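Local coordinates for protein prolyl 4-hydroxylase (Phytophthora capsici LT1534, PDB 6IUQ) that probably catalyses the iron- and 2-oxoglutarate-dependent 4-hydroxylation of proline residues, with Fe(II) held in a double-stranded beta-helix core, at residues A[153-158]-A[187-192]; A[268-273]-A[313-318]; A[274-279]-A[300-305]. All coordinates share one frame; numbering follows the deposited sequence.

Contact 1: residues A[153-158]-A[187-192]. With FE2 (Fe (II) ion), chain C.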
loop_
_atom_site.group_PDB
_atom_site.type_symbol
_atom_site.label_atom_id
_atom_site.label_comp_id
_atom_site.label_asym_id
_atom_site.label_seq_id
_atom_site.Cartn_x
_atom_site.Cartn_y
_atom_site.Cartn_z
ATOM N N PHE A 153 -5.496 -11.794 -5.485
ATOM C CA PHE A 153 -5.140 -10.608 -4.706
ATOM C C PHE A 153 -5.722 -10.677 -3.297
ATOM O O PHE A 153 -6.788 -10.131 -3.021
ATOM C CB PHE A 153 -5.634 -9.333 -5.395
ATOM C CG PHE A 153 -5.411 -9.315 -6.879
ATOM C CD1 PHE A 153 -4.199 -8.902 -7.406
ATOM C CD2 PHE A 153 -6.428 -9.693 -7.750
ATOM C CE1 PHE A 153 -3.995 -8.874 -8.785
ATOM C CE2 PHE A 153 -6.235 -9.665 -9.124
ATOM C CZ PHE A 153 -5.017 -9.255 -9.641
ATOM N N PRO A 154 -5.027 -11.350 -2.389
ATOM C CA PRO A 154 -5.653 -11.468 -1.072
ATOM C C PRO A 154 -5.665 -10.154 -0.295
ATOM O O PRO A 154 -4.892 -9.228 -0.604
ATOM C CB PRO A 154 -4.801 -12.535 -0.371
ATOM C CG PRO A 154 -3.552 -12.621 -1.142
ATOM C CD PRO A 154 -3.844 -12.203 -2.542
ATOM N N CYS A 155 -6.581 -10.050 0.670
ATOM C CA CYS A 155 -6.550 -8.950 1.638
ATOM C C CYS A 155 -5.276 -9.066 2.430
ATOM O O CYS A 155 -4.926 -10.172 2.841
ATOM C CB CYS A 155 -7.741 -9.000 2.590
ATOM S SG CYS A 155 -9.329 -8.755 1.816
ATOM N N HIS A 156 -4.570 -7.956 2.646
ATOM C CA HIS A 156 -3.322 -8.047 3.386
ATOM C C HIS A 156 -2.880 -6.705 3.932
ATOM O O HIS A 156 -3.392 -5.664 3.522
ATOM C CB HIS A 156 -2.181 -8.605 2.483
ATOM C CG HIS A 156 -1.894 -7.759 1.266
ATOM N ND1 HIS A 156 -2.853 -7.472 0.329
ATOM C CD2 HIS A 156 -0.788 -7.081 0.883
ATOM C CE1 HIS A 156 -2.335 -6.727 -0.626
ATOM N NE2 HIS A 156 -1.081 -6.462 -0.305
ATOM N N TYR A 157 -1.896 -6.749 4.827
ATOM C CA TYR A 157 -1.106 -5.577 5.221
ATOM C C TYR A 157 0.262 -5.678 4.533
ATOM O O TYR A 157 0.810 -6.770 4.428
ATOM C CB TYR A 157 -0.959 -5.518 6.747
ATOM C CG TYR A 157 -2.261 -5.290 7.503
ATOM C CD1 TYR A 157 -3.160 -6.332 7.729
ATOM C CD2 TYR A 157 -2.579 -4.033 8.001
ATOM C CE1 TYR A 157 -4.348 -6.113 8.433
ATOM C CE2 TYR A 157 -3.755 -3.812 8.700
ATOM C CZ TYR A 157 -4.640 -4.847 8.901
ATOM O OH TYR A 157 -5.804 -4.617 9.594
ATOM N N ASP A 158 0.796 -4.557 4.048
ATOM C CA ASP A 158 2.115 -4.538 3.400
ATOM C C ASP A 158 3.236 -4.959 4.346
ATOM O O ASP A 158 4.236 -5.532 3.915
ATOM C CB ASP A 158 2.400 -3.159 2.811
ATOM C CG ASP A 158 1.837 -3.045 1.468
ATOM O OD1 ASP A 158 1.229 -4.040 1.046
ATOM O OD2 ASP A 158 2.011 -2.033 0.794
ATOM N N GLN A 187 -8.461 -1.106 -2.958
ATOM C CA GLN A 187 -9.505 -0.912 -1.963
ATOM C C GLN A 187 -8.856 -0.919 -0.591
ATOM O O GLN A 187 -8.199 -1.894 -0.207
ATOM C CB GLN A 187 -10.589 -1.996 -2.065
ATOM C CG GLN A 187 -11.802 -1.765 -1.158
ATOM C CD GLN A 187 -12.988 -2.683 -1.495
ATOM O OE1 GLN A 187 -12.844 -3.894 -1.612
ATOM N NE2 GLN A 187 -14.152 -2.093 -1.676
ATOM N N LEU A 188 -9.023 0.190 0.126
ATOM C CA LEU A 188 -8.471 0.368 1.454
ATOM C C LEU A 188 -9.541 0.081 2.480
ATOM O O LEU A 188 -10.714 0.381 2.249
ATOM C CB LEU A 188 -7.943 1.799 1.648
ATOM C CG LEU A 188 -7.029 2.366 0.556
ATOM C CD1 LEU A 188 -6.799 3.864 0.782
ATOM C CD2 LEU A 188 -5.707 1.625 0.500
ATOM N N PHE A 189 -9.136 -0.490 3.615
ATOM C CA PHE A 189 -10.062 -0.740 4.715
ATOM C C PHE A 189 -9.571 -0.091 6.003
ATOM O O PHE A 189 -9.058 -0.784 6.880
ATOM C CB PHE A 189 -10.247 -2.247 4.961
ATOM C CG PHE A 189 -10.843 -2.991 3.806
ATOM C CD1 PHE A 189 -12.212 -2.971 3.579
ATOM C CD2 PHE A 189 -10.036 -3.736 2.950
ATOM C CE1 PHE A 189 -12.784 -3.682 2.504
ATOM C CE2 PHE A 189 -10.595 -4.451 1.873
ATOM C CZ PHE A 189 -11.976 -4.414 1.651
ATOM N N PRO A 190 -9.701 1.237 6.113
ATOM C CA PRO A 190 -9.394 1.866 7.408
ATOM C C PRO A 190 -10.219 1.143 8.478
ATOM O O PRO A 190 -11.433 1.006 8.294
ATOM C CB PRO A 190 -9.838 3.330 7.225
ATOM C CG PRO A 190 -9.969 3.515 5.751
ATOM C CD PRO A 190 -10.271 2.184 5.139
ATOM N N PHE A 191 -9.573 0.660 9.539
ATOM C CA PHE A 191 -10.141 -0.413 10.354
ATOM C C PHE A 191 -11.490 -0.002 10.957
ATOM O O PHE A 191 -11.589 1.014 11.656
ATOM C CB PHE A 191 -9.141 -0.826 11.456
ATOM C CG PHE A 191 -9.335 -2.242 11.987
ATOM C CD1 PHE A 191 -9.144 -3.340 11.167
ATOM C CD2 PHE A 191 -9.675 -2.462 13.307
ATOM C CE1 PHE A 191 -9.301 -4.626 11.649
ATOM C CE2 PHE A 191 -9.843 -3.760 13.798
ATOM C CZ PHE A 191 -9.654 -4.834 12.969
ATOM N N LEU A 192 -12.518 -0.800 10.649
ATOM C CA LEU A 192 -13.909 -0.600 11.095
ATOM C C LEU A 192 -14.621 0.597 10.443
ATOM O O LEU A 192 -15.732 0.905 10.823
ATOM C CB LEU A 192 -13.985 -0.448 12.624
ATOM C CG LEU A 192 -13.250 -1.470 13.501
ATOM C CD1 LEU A 192 -13.556 -1.169 14.949
ATOM C CD2 LEU A 192 -13.629 -2.925 13.143
HETATM FE FE FE2 C . -0.072 -4.445 -0.950
#
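Y157 and F191 meet with their side chains crossing at about a right angle: the phenol oxygen OH of Y157 lies 3.9 Å from CD1 of F191. CG of Y157 stands anti to the carbonyl carbon (chi1 -65°), and the phenol projects from the loop until its oxygen reaches the F191 ring. CD2 of L192 lies above one face of that ring, offset toward the rim. Since Y157 OH hydrogen-bonds to Q267, the hydroxyl is satisfied elsewhere and its meeting with F191 is packing. The second touch is looser. SG of C155 and CE2 of F189 are 4.5 Å apart, both side chains starting toward the opposing segment, and no hydrogen bond spans the two segments, which bury just 92 Å² between them.

H156, between C155 and Y157, and D158, just after Y157, turn to the iron instead. NE2 of H156 binds it at 2.3 Å and OD1 of D158 at 2.4 Å, and H215 supplies the third protein ligand, completing the facial His-Asp-His triad of the 2OG-Fe(II) oxygenases. The imidazole is steadied from behind: its ND1 donates to O of P154 over 2.8 Å, a bent bond (N-H...O 135°) in which the acceptor is tilted 27° out of the ring plane. The other carboxylate oxygen of D158, OD2, is held by T169 and W230. The chemistry is divided accordingly: van der Waals packing across the segments, partly by a hydroxyl bonded elsewhere, and hydrogen bonds that probably limit the rotation of the two ligands around iron(II).

Contact 2: residues A[268-273]-A[313-318]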
loop_
_atom_site.group_PDB
_atom_site.type_symbol
_atom_site.label_atom_id
_atom_site.label_comp_id
_atom_site.label_asym_id
_atom_site.label_seq_id
_atom_site.Cartn_x
_atom_site.Cartn_y
_atom_site.Cartn_z
ATOM N N ARG A 268 -3.868 -6.291 13.004
ATOM C CA ARG A 268 -3.485 -7.389 12.110
ATOM C C ARG A 268 -3.806 -8.773 12.704
ATOM O O ARG A 268 -3.966 -9.764 11.971
ATOM C CB ARG A 268 -1.986 -7.288 11.768
ATOM C CG ARG A 268 -1.612 -5.955 11.123
ATOM C CD ARG A 268 -0.119 -5.790 10.903
ATOM N NE ARG A 268 0.602 -5.699 12.159
ATOM C CZ ARG A 268 1.925 -5.583 12.258
ATOM N NH1 ARG A 268 2.692 -5.545 11.172
ATOM N NH2 ARG A 268 2.484 -5.517 13.448
ATOM N N LEU A 269 -3.907 -8.828 14.029
ATOM C CA LEU A 269 -4.271 -10.050 14.727
ATOM C C LEU A 269 -5.767 -10.267 14.716
ATOM O O LEU A 269 -6.234 -11.286 15.203
ATOM C CB LEU A 269 -3.787 -10.008 16.179
ATOM C CG LEU A 269 -2.316 -9.623 16.378
ATOM C CD1 LEU A 269 -2.035 -9.341 17.838
ATOM C CD2 LEU A 269 -1.396 -10.715 15.848
ATOM N N LEU A 270 -6.520 -9.307 14.182
ATOM C CA LEU A 270 -7.970 -9.356 14.297
ATOM C C LEU A 270 -8.649 -9.212 12.964
ATOM O O LEU A 270 -9.850 -9.465 12.855
ATOM C CB LEU A 270 -8.474 -8.256 15.221
ATOM C CG LEU A 270 -7.818 -8.131 16.591
ATOM C CD1 LEU A 270 -8.259 -6.822 17.222
ATOM C CD2 LEU A 270 -8.188 -9.297 17.467
ATOM N N SER A 271 -7.882 -8.815 11.950
ATOM C CA SER A 271 -8.469 -8.404 10.670
ATOM C C SER A 271 -9.154 -9.544 9.925
ATOM O O SER A 271 -10.176 -9.327 9.274
ATOM C CB SER A 271 -7.404 -7.773 9.762
ATOM O OG SER A 271 -6.427 -8.734 9.387
ATOM N N ARG A 272 -8.602 -10.751 10.006
ATOM C CA ARG A 272 -9.196 -11.852 9.251
ATOM C C ARG A 272 -10.556 -12.196 9.843
ATOM O O ARG A 272 -11.498 -12.492 9.109
ATOM C CB ARG A 272 -8.279 -13.078 9.228
ATOM C CG ARG A 272 -8.777 -14.185 8.301
ATOM C CD ARG A 272 -7.778 -15.324 8.209
ATOM N NE ARG A 272 -6.494 -14.903 7.644
ATOM C CZ ARG A 272 -6.198 -14.922 6.350
ATOM N NH1 ARG A 272 -7.098 -15.335 5.451
ATOM N NH2 ARG A 272 -4.997 -14.519 5.950
ATOM N N GLY A 273 -10.671 -12.117 11.164
ATOM C CA GLY A 273 -11.956 -12.252 11.840
ATOM C C GLY A 273 -12.914 -11.117 11.532
ATOM O O GLY A 273 -14.042 -11.335 11.118
ATOM N N GLY A 313 -13.034 -18.583 22.578
ATOM C CA GLY A 313 -14.244 -17.873 22.982
ATOM C C GLY A 313 -14.130 -16.370 23.224
ATOM O O GLY A 313 -14.868 -15.598 22.611
ATOM N N PRO A 314 -13.222 -15.942 24.129
ATOM C CA PRO A 314 -13.078 -14.502 24.426
ATOM C C PRO A 314 -12.642 -13.681 23.216
ATOM O O PRO A 314 -13.212 -12.621 22.942
ATOM C CB PRO A 314 -12.003 -14.466 25.530
ATOM C CG PRO A 314 -12.055 -15.815 26.159
ATOM C CD PRO A 314 -12.407 -16.775 25.035
ATOM N N LEU A 315 -11.652 -14.169 22.487
ATOM C CA LEU A 315 -11.239 -13.512 21.252
ATOM C C LEU A 315 -12.417 -13.372 20.275
ATOM O O LEU A 315 -12.628 -12.298 19.710
ATOM C CB LEU A 315 -10.082 -14.276 20.605
ATOM C CG LEU A 315 -9.521 -13.698 19.312
ATOM C CD1 LEU A 315 -9.028 -12.245 19.495
ATOM C CD2 LEU A 315 -8.398 -14.596 18.823
ATOM N N TYR A 316 -13.201 -14.439 20.113
ATOM C CA TYR A 316 -14.359 -14.419 19.218
ATOM C C TYR A 316 -15.420 -13.398 19.621
ATOM O O TYR A 316 -15.920 -12.678 18.764
ATOM C CB TYR A 316 -15.004 -15.804 19.150
ATOM C CG TYR A 316 -16.110 -15.933 18.124
ATOM C CD1 TYR A 316 -15.837 -15.839 16.765
ATOM C CD2 TYR A 316 -17.427 -16.183 18.514
ATOM C CE1 TYR A 316 -16.859 -15.979 15.808
ATOM C CE2 TYR A 316 -18.454 -16.322 17.576
ATOM C CZ TYR A 316 -18.162 -16.221 16.223
ATOM O OH TYR A 316 -19.169 -16.360 15.288
ATOM N N GLY A 317 -15.789 -13.353 20.901
ATOM C CA GLY A 317 -16.731 -12.345 21.378
ATOM C C GLY A 317 -16.224 -10.931 21.089
ATOM O O GLY A 317 -16.982 -10.038 20.713
ATOM N N PHE A 318 -14.918 -10.736 21.239
ATOM C CA PHE A 318 -14.311 -9.443 20.973
ATOM C C PHE A 318 -14.421 -9.116 19.488
ATOM O O PHE A 318 -14.860 -8.028 19.139
ATOM C CB PHE A 318 -12.852 -9.439 21.438
ATOM C CG PHE A 318 -12.146 -8.125 21.227
ATOM C CD1 PHE A 318 -12.694 -6.943 21.710
ATOM C CD2 PHE A 318 -10.928 -8.076 20.559
ATOM C CE1 PHE A 318 -12.050 -5.732 21.509
ATOM C CE2 PHE A 318 -10.274 -6.869 20.362
ATOM C CZ PHE A 318 -10.836 -5.698 20.835
#
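L270 overlaps two side chains of helix 313-328 at once, one with each branch of its isobutyl group. CD2 lies 3.7 Å from CD1 of L315, and CD1 lies 3.7 Å from CE2 of F318. The leucine is therefore forked between residues spaced three apart on the helix, a spacing that places both on nearly the same side of it. The two approaches differ in direction: the L270 and L315 side chains cross obliquely, whereas L270 and F318 meet at about a right angle, with the methyl group coming obliquely to the ring near CE2.

Torsions explain how L315 and F318 converge. Each has CG anti to its backbone nitrogen (chi1 -179° in both), and although neither CB starts toward the opposing segment, the ends of both side chains swing in to meet L270. At L270, in the N-cap position of helix 271-274, the CB does start toward helix 313-328. No hydrogen bond joins the segments. The evidence for the contact is purely apolar: 119 Å² buried in total, nearly half of it on L270, which is buried, while L315 and F318 remain partly exposed. The CA atoms of L270 and L315 are 8.7 Å apart, so side chains rather than backbones fill the gap.

Further along helix 313-328, I319 and L322 also touch L270, extending the apolar patch, and F318 reaches L244 in a loop. Elsewhere on the short helix, S271 is hydrogen-bonded to Y279 of helix 276-287 and packs on Y157 of the iron-binding loop, while R272 leans on H305 of helix 296-311. The contact thus packs the entry to helix 271-274 against the first turns of helix 313-328, in the helical region beside the beta core.

Contact 3: residues A[274-279]-A[300-305]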
loop_
_atom_site.group_PDB
_atom_site.type_symbol
_atom_site.label_atom_id
_atom_site.label_comp_id
_atom_site.label_asym_id
_atom_site.label_seq_id
_atom_site.Cartn_x
_atom_site.Cartn_y
_atom_site.Cartn_z
ATOM N N VAL A 274 -12.468 -9.878 11.707
ATOM C CA VAL A 274 -13.368 -8.759 11.462
ATOM C C VAL A 274 -13.774 -8.690 9.983
ATOM O O VAL A 274 -14.926 -8.427 9.658
ATOM C CB VAL A 274 -12.737 -7.432 11.911
ATOM C CG1 VAL A 274 -13.645 -6.270 11.557
ATOM C CG2 VAL A 274 -12.438 -7.459 13.405
ATOM N N TYR A 275 -12.848 -8.973 9.077
ATOM C CA TYR A 275 -13.156 -8.860 7.653
ATOM C C TYR A 275 -13.218 -10.217 6.944
ATOM O O TYR A 275 -12.866 -10.321 5.776
ATOM C CB TYR A 275 -12.117 -7.963 6.969
ATOM C CG TYR A 275 -12.210 -6.517 7.397
ATOM C CD1 TYR A 275 -11.714 -6.098 8.624
ATOM C CD2 TYR A 275 -12.811 -5.580 6.583
ATOM C CE1 TYR A 275 -11.821 -4.775 9.028
ATOM C CE2 TYR A 275 -12.913 -4.261 6.963
ATOM C CZ TYR A 275 -12.416 -3.863 8.188
ATOM O OH TYR A 275 -12.520 -2.554 8.564
ATOM N N GLU A 276 -13.668 -11.249 7.650
ATOM C CA GLU A 276 -13.792 -12.585 7.080
ATOM C C GLU A 276 -14.432 -12.618 5.696
ATOM O O GLU A 276 -13.927 -13.278 4.794
ATOM C CB GLU A 276 -14.604 -13.477 8.021
ATOM C CG GLU A 276 -14.411 -14.962 7.757
ATOM C CD GLU A 276 -15.397 -15.830 8.531
ATOM O OE1 GLU A 276 -15.720 -15.513 9.703
ATOM O OE2 GLU A 276 -15.863 -16.828 7.942
ATOM N N GLU A 277 -15.534 -11.903 5.518
ATOM C CA GLU A 277 -16.250 -11.934 4.250
ATOM C C GLU A 277 -15.355 -11.424 3.124
ATOM O O GLU A 277 -15.270 -12.043 2.054
ATOM C CB GLU A 277 -17.537 -11.105 4.322
ATOM C CG GLU A 277 -18.541 -11.561 5.380
ATOM C CD GLU A 277 -18.071 -11.275 6.812
ATOM O OE1 GLU A 277 -17.163 -10.428 7.008
ATOM O OE2 GLU A 277 -18.594 -11.920 7.744
ATOM N N GLU A 278 -14.678 -10.301 3.374
ATOM C CA GLU A 278 -13.766 -9.722 2.388
ATOM C C GLU A 278 -12.562 -10.626 2.079
ATOM O O GLU A 278 -12.223 -10.840 0.912
ATOM C CB GLU A 278 -13.272 -8.350 2.849
ATOM C CG GLU A 278 -14.297 -7.241 2.723
ATOM C CD GLU A 278 -15.304 -7.189 3.866
ATOM O OE1 GLU A 278 -15.069 -7.783 4.937
ATOM O OE2 GLU A 278 -16.353 -6.534 3.691
ATOM N N TYR A 279 -11.908 -11.144 3.111
ATOM C CA TYR A 279 -10.838 -12.119 2.917
ATOM C C TYR A 279 -11.317 -13.342 2.121
ATOM O O TYR A 279 -10.659 -13.780 1.173
ATOM C CB TYR A 279 -10.292 -12.587 4.258
ATOM C CG TYR A 279 -9.218 -11.736 4.909
ATOM C CD1 TYR A 279 -9.544 -10.595 5.624
ATOM C CD2 TYR A 279 -7.885 -12.122 4.876
ATOM C CE1 TYR A 279 -8.552 -9.828 6.269
ATOM C CE2 TYR A 279 -6.891 -11.376 5.515
ATOM C CZ TYR A 279 -7.238 -10.227 6.209
ATOM O OH TYR A 279 -6.268 -9.484 6.841
ATOM N N LYS A 300 -7.255 -23.177 2.745
ATOM C CA LYS A 300 -7.268 -24.037 3.925
ATOM C C LYS A 300 -6.682 -23.279 5.113
ATOM O O LYS A 300 -7.108 -23.449 6.243
ATOM C CB LYS A 300 -6.489 -25.329 3.675
ATOM C CG LYS A 300 -7.252 -26.358 2.889
ATOM C CD LYS A 300 -8.472 -26.847 3.655
ATOM C CE LYS A 300 -9.586 -27.274 2.699
ATOM N NZ LYS A 300 -10.808 -27.762 3.407
ATOM N N SER A 301 -5.709 -22.424 4.833
ATOM C CA SER A 301 -5.060 -21.634 5.868
ATOM C C SER A 301 -6.063 -20.664 6.491
ATOM O O SER A 301 -6.148 -20.528 7.710
ATOM C CB SER A 301 -3.853 -20.902 5.277
ATOM O OG SER A 301 -3.249 -20.088 6.245
ATOM N N HIS A 302 -6.860 -20.021 5.644
ATOM C CA HIS A 302 -7.909 -19.106 6.102
ATOM C C HIS A 302 -8.955 -19.840 6.939
ATOM O O HIS A 302 -9.313 -19.442 8.060
ATOM C CB HIS A 302 -8.564 -18.444 4.890
ATOM C CG HIS A 302 -9.860 -17.772 5.189
ATOM N ND1 HIS A 302 -9.960 -16.417 5.434
ATOM C CD2 HIS A 302 -11.123 -18.263 5.271
ATOM C CE1 HIS A 302 -11.227 -16.103 5.653
ATOM N NE2 HIS A 302 -11.952 -17.205 5.558
ATOM N N GLU A 303 -9.444 -20.921 6.356
ATOM C CA GLU A 303 -10.413 -21.808 6.973
ATOM C C GLU A 303 -9.991 -22.250 8.375
ATOM O O GLU A 303 -10.778 -22.200 9.322
ATOM C CB GLU A 303 -10.594 -23.003 6.048
ATOM C CG GLU A 303 -11.568 -24.044 6.453
ATOM C CD GLU A 303 -11.734 -25.055 5.334
ATOM O OE1 GLU A 303 -11.339 -26.230 5.526
ATOM O OE2 GLU A 303 -12.225 -24.652 4.252
ATOM N N THR A 304 -8.740 -22.673 8.502
ATOM C CA THR A 304 -8.173 -23.059 9.794
ATOM C C THR A 304 -8.077 -21.896 10.793
ATOM O O THR A 304 -8.396 -22.057 11.969
ATOM C CB THR A 304 -6.772 -23.656 9.603
ATOM O OG1 THR A 304 -6.862 -24.833 8.790
ATOM C CG2 THR A 304 -6.160 -24.015 10.934
ATOM N N HIS A 305 -7.625 -20.734 10.324
ATOM C CA HIS A 305 -7.513 -19.554 11.177
ATOM C C HIS A 305 -8.880 -19.118 11.704
ATOM O O HIS A 305 -9.045 -18.824 12.889
ATOM C CB HIS A 305 -6.848 -18.408 10.413
ATOM C CG HIS A 305 -6.640 -17.174 11.239
ATOM N ND1 HIS A 305 -7.686 -16.410 11.721
ATOM C CD2 HIS A 305 -5.507 -16.564 11.664
ATOM C CE1 HIS A 305 -7.206 -15.391 12.410
ATOM N NE2 HIS A 305 -5.888 -15.462 12.394
HETATM O O HOH W 1 -14.662 -17.405 5.812
#
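H302 reaches from helix 296-311 with its imidazole lying against two aliphatic carbons of helix 276-287. CE1 of the ring is 3.9 Å from CB of Y279 and 4.0 Å from CG of E276, and both carbons come obliquely to the ring. The conformation of H302 sets this up: CG lies anti to the backbone nitrogen (chi1 165°), carrying the ring out from its helix toward the other segment. With 66 Å² of the 116 Å² total, the histidine contributes more than half of the buried surface.

E276 is likewise anti about its first torsion (chi1 -161°) and stays extended beyond CG. It crosses H302 at about a right angle, and its carboxylate plane is turned 58° from the imidazole plane. E276 OE2 and H302 NE2 are 4.6 Å apart and do not bond directly. Water 1 joins them instead, donating to OE2 of E276 at 2.5 Å and lying 2.7 Å from NE2 of H302, at the edge of the ring and in its plane. Y279 behaves differently: its CB points toward H302, but the ring leads away, so the methylene does the touching while the phenol hydrogen-bonds to S271.

Both ring nitrogens of H302 are engaged, NE2 by the water and ND1 by R272, whose NH1 donates to it. Partners at both nitrogens probably limit how far the imidazole can turn. The two helices are thus linked by van der Waals packing of the imidazole on two methylenes and by one bridging water, with no direct polar bond between the two segments.

Contact 1 is at the iron and holds two of its three protein ligands; its centre is about 13 Å from that of contact 3 and 16 Å from that of contact 2, while the centres of contacts 2 and 3 are 11 Å apart. Along the chain contact 1 closes first, and contact 3 is nested within the loop closed by contact 2. Probable hydrogen bonds join them: L192 N to Y275 OH 2.7 Å, S271 OG to Y279 OH 2.7 Å, and R272 NH1 to H302 ND1 3.1 Å. Contact 3 backs the metal-binding loop, with C155 O 3.5 Å from Y279 CE2, but the side chain of Y279 stays about 11 Å from the iron.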